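Local coordinates for protein ATP:cob(I)alamin adenosyltransferase (Salmonella enterica subsp. enterica serovar Livingstone, PDB 5CX7) that binds heme through its C-terminal domain and, as the full-length enzyme, probably converts cob(I)alamin to adenosylcobalamin, the cofactor of propanediol dehydratase, at residues E[39-42]-E[43-47]; E[59-62]-E[63-67]. All blocks are in the same frame, centred on the assembly; numbering follows the deposited sequence.

Contact 1: E[39-42]-E[43-47]; sequences IVDA and HGTET
The tight turn of the beta hairpin joining strands 36-41 and 46-51 is held by Asp41, whose carboxylate bonds to the backbone of His43 and Thr45. A type I turn runs from Asp41 to Gly44. The Asp41 chi1 of 71° sets CG between the backbone N and the carbonyl carbon, and this folds OD1 back over the turn. Asp41 OD1 accepts hydrogen bonds from His43 N (2.9 Å) and Thr45 N (3.0 Å). The two N-H groups arrive from opposite faces of the carboxylate plane, so the group is gripped between them. The other oxygen, OD2, takes two waters, one shared with Thr45 OG1 and one with Thr47 OG1. Gly44 N closes the turn on Asp41 O at 2.9 Å. Gly44 has a positive phi of 82°, where a CB would press on the preceding carbonyl oxygen. Past the turn the two arms of the hairpin are joined by Asp41 N to Thr45 O and by Thr47 N, 2.8 Å from Ile39 O. Val40 and Glu46 form a non-hydrogen-bonded pair between these bonds. The His43 ring stacks on His43 of a third subunit. The bond from His43 N to Asp41 OD1 makes an Asx turn, here at the tip of a beta hairpin.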
# COMPACT_ATOMS: atom_id res chain seq x y z
N ILE E 39 13.65 15.42 12.32
CA ILE E 39 12.85 16.36 13.12
C ILE E 39 11.51 16.53 12.38
O ILE E 39 11.50 16.85 11.22
CB ILE E 39 13.52 17.72 13.31
CG1 ILE E 39 14.93 17.54 13.93
CG2 ILE E 39 12.69 18.61 14.21
CD1 ILE E 39 15.78 18.77 13.92
N VAL E 40 10.44 16.42 13.15
CA VAL E 40 9.10 16.77 12.70
C VAL E 40 8.55 17.94 13.55
O VAL E 40 9.03 18.21 14.64
CB VAL E 40 8.12 15.58 12.72
CG1 VAL E 40 8.63 14.42 11.90
CG2 VAL E 40 7.82 15.15 14.13
N ASP E 41 7.65 18.70 12.97
CA ASP E 41 6.99 19.77 13.68
C ASP E 41 5.85 19.25 14.54
O ASP E 41 5.61 18.04 14.62
CB ASP E 41 6.58 20.92 12.72
CG ASP E 41 5.42 20.56 11.79
OD1 ASP E 41 4.73 19.55 11.98
OD2 ASP E 41 5.26 21.35 10.84
N ALA E 42 5.15 20.15 15.22
CA ALA E 42 4.06 19.74 16.11
C ALA E 42 2.91 19.05 15.41
O ALA E 42 2.11 18.41 16.08
CB ALA E 42 3.51 20.97 16.87
N HIS E 43 2.80 19.17 14.10
CA HIS E 43 1.74 18.47 13.34
C HIS E 43 2.26 17.19 12.71
O HIS E 43 1.55 16.52 11.99
CB HIS E 43 1.21 19.46 12.28
CG HIS E 43 1.03 20.83 12.85
ND1 HIS E 43 0.12 21.10 13.84
CD2 HIS E 43 1.75 21.96 12.67
CE1 HIS E 43 0.25 22.36 14.22
NE2 HIS E 43 1.23 22.90 13.53
N GLY E 44 3.49 16.81 13.01
CA GLY E 44 4.09 15.60 12.44
C GLY E 44 4.67 15.71 11.04
O GLY E 44 5.09 14.72 10.48
N THR E 45 4.76 16.92 10.50
CA THR E 45 5.36 17.11 9.21
C THR E 45 6.86 17.03 9.31
O THR E 45 7.50 17.80 10.09
CB THR E 45 4.94 18.45 8.59
OG1 THR E 45 3.51 18.48 8.54
CG2 THR E 45 5.49 18.66 7.16
N GLU E 46 7.46 16.25 8.43
CA GLU E 46 8.92 16.24 8.28
C GLU E 46 9.50 17.60 8.04
O GLU E 46 9.17 18.24 7.04
CB GLU E 46 9.41 15.37 7.06
CG GLU E 46 9.36 13.97 7.52
CD GLU E 46 10.08 12.94 6.56
OE1 GLU E 46 9.60 11.80 6.14
OE2 GLU E 46 11.22 13.35 6.22
N THR E 47 10.47 17.98 8.87
CA THR E 47 11.04 19.31 8.80
C THR E 47 12.52 19.26 8.46
O THR E 47 12.99 20.05 7.66
CB THR E 47 10.72 20.10 10.09
OG1 THR E 47 9.30 20.13 10.24
CG2 THR E 47 11.21 21.58 9.97
O HOH W 1 3.17 21.26 9.28
O HOH W 2 7.84 22.07 9.40

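Contact 2: E[59-62]-E[63-67]; sequences SSEL and APKKA
Glu61 and Lys65 meet one turn apart on the first two turns of the alpha helix 59-72, which packs across the sheet of this GAF-like domain. The tightly packed side faces the strands. There Ser59 and Ala63 rest on Val36, and Pro64 lies on Ser38 and Glu46. Ala63 N bonds to Ser59 O at 2.9 Å, and Lys66 N lies nearly in line with the Leu62 C=O, 2.8 Å from Leu62 O. Between them the helix is kinked. Pro64 has no N-H to give to Ser60 O, and its ring sits against that oxygen instead, with CD 3.3 Å from Ser60 O. The next bond, Lys65 N to Glu61 O, is longer at 3.3 Å. Lys66 also belongs to the enclosed side. Its extended chain passes Leu62 O, with CG 3.3 Å away, and its ammonium group is held by Gly105 O, Ile122 O and the carboxylate of Asp130.

The other side is looser and more polar. The CB of Ser60 points away from 63-67, and its side chain touches Arg51. Glu61 and Lys65 lie side by side and point the same way. CG of Glu61 stands anti to its N (chi1 180°), which carries the carboxylate along the helix towards Lys65. This side is not simply open water, since a fourth subunit covers part of it. Lys100 of that subunit forms a salt bridge with Glu61 OE1, and His96 O of the same subunit accepts from Lys65 NZ. Gly99 O of Lys65's own chain also accepts from it. The ion pair within the helix uses the remaining oxygen: Lys65 NZ reaches the anti lone pair of Glu61 OE2 at 2.7 Å.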
# COMPACT_ATOMS: atom_id res chain seq x y z
N SER E 59 17.43 2.75 9.17
CA SER E 59 17.33 4.03 9.88
C SER E 59 16.73 5.19 9.09
O SER E 59 16.11 6.08 9.69
CB SER E 59 18.76 4.43 10.37
OG SER E 59 19.18 3.37 11.21
N SER E 60 16.80 5.12 7.77
CA SER E 60 16.05 6.06 6.87
C SER E 60 14.54 6.06 7.10
O SER E 60 13.87 7.07 6.89
CB SER E 60 16.38 5.83 5.39
OG SER E 60 17.76 6.13 5.19
N GLU E 61 14.01 4.93 7.52
CA GLU E 61 12.56 4.78 7.80
C GLU E 61 12.31 4.91 9.29
O GLU E 61 11.39 5.61 9.68
CB GLU E 61 12.09 3.41 7.25
CG GLU E 61 10.62 3.12 7.47
CD GLU E 61 10.08 2.01 6.60
OE1 GLU E 61 10.81 1.47 5.71
OE2 GLU E 61 8.90 1.59 6.84
N LEU E 62 13.18 4.30 10.11
CA LEU E 62 12.95 4.34 11.55
C LEU E 62 13.12 5.72 12.21
O LEU E 62 12.29 6.10 13.09
CB LEU E 62 13.88 3.35 12.32
CG LEU E 62 13.68 1.89 12.04
CD1 LEU E 62 14.76 1.08 12.66
CD2 LEU E 62 12.29 1.38 12.46
N ALA E 63 14.08 6.51 11.78
CA ALA E 63 14.25 7.85 12.42
C ALA E 63 13.02 8.80 12.22
O ALA E 63 12.50 9.33 13.22
CB ALA E 63 15.56 8.53 12.04
N PRO E 64 12.50 8.95 10.97
CA PRO E 64 11.34 9.83 10.83
C PRO E 64 10.14 9.26 11.52
O PRO E 64 9.30 10.02 12.08
CB PRO E 64 11.11 9.91 9.32
CG PRO E 64 12.40 9.40 8.70
CD PRO E 64 13.11 8.59 9.67
N LYS E 65 10.00 7.95 11.50
CA LYS E 65 8.89 7.32 12.27
C LYS E 65 8.96 7.59 13.76
O LYS E 65 7.93 7.79 14.43
CB LYS E 65 8.79 5.82 11.98
CG LYS E 65 8.26 5.58 10.54
CD LYS E 65 8.19 4.13 10.24
CE LYS E 65 7.33 3.96 8.92
NZ LYS E 65 7.10 2.54 8.65
N LYS E 66 10.15 7.46 14.33
CA LYS E 66 10.28 7.81 15.75
C LYS E 66 9.85 9.21 16.07
O LYS E 66 9.23 9.50 17.11
CB LYS E 66 11.70 7.55 16.24
CG LYS E 66 12.09 6.11 16.35
CD LYS E 66 13.52 5.97 16.94
CE LYS E 66 14.07 4.57 16.68
NZ LYS E 66 15.46 4.41 17.19
N ALA E 67 10.27 10.15 15.22
CA ALA E 67 9.97 11.54 15.42
C ALA E 67 8.50 11.78 15.32
O ALA E 67 7.89 12.48 16.18
CB ALA E 67 10.71 12.38 14.42

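How the contacts relate
Both contacts are local, and they follow one another along the chain: a hairpin turn at 39-47, then the start of a helix at 59-67. Their centres are 12 Å apart. They meet where the helix lies on the sheet, with Val40 CG2 3.4 Å from Ala67 O. Contact 1 is buried at its strand residues, Ile39 and Val40, and turns towards solvent at His43. Contact 2 is buried along the face on the sheet and polar on the other. One carboxylate serves backbone N-H groups in contact 1; in contact 2 a carboxylate pairs with a lysine. Both reach neighbouring subunits of the assembly.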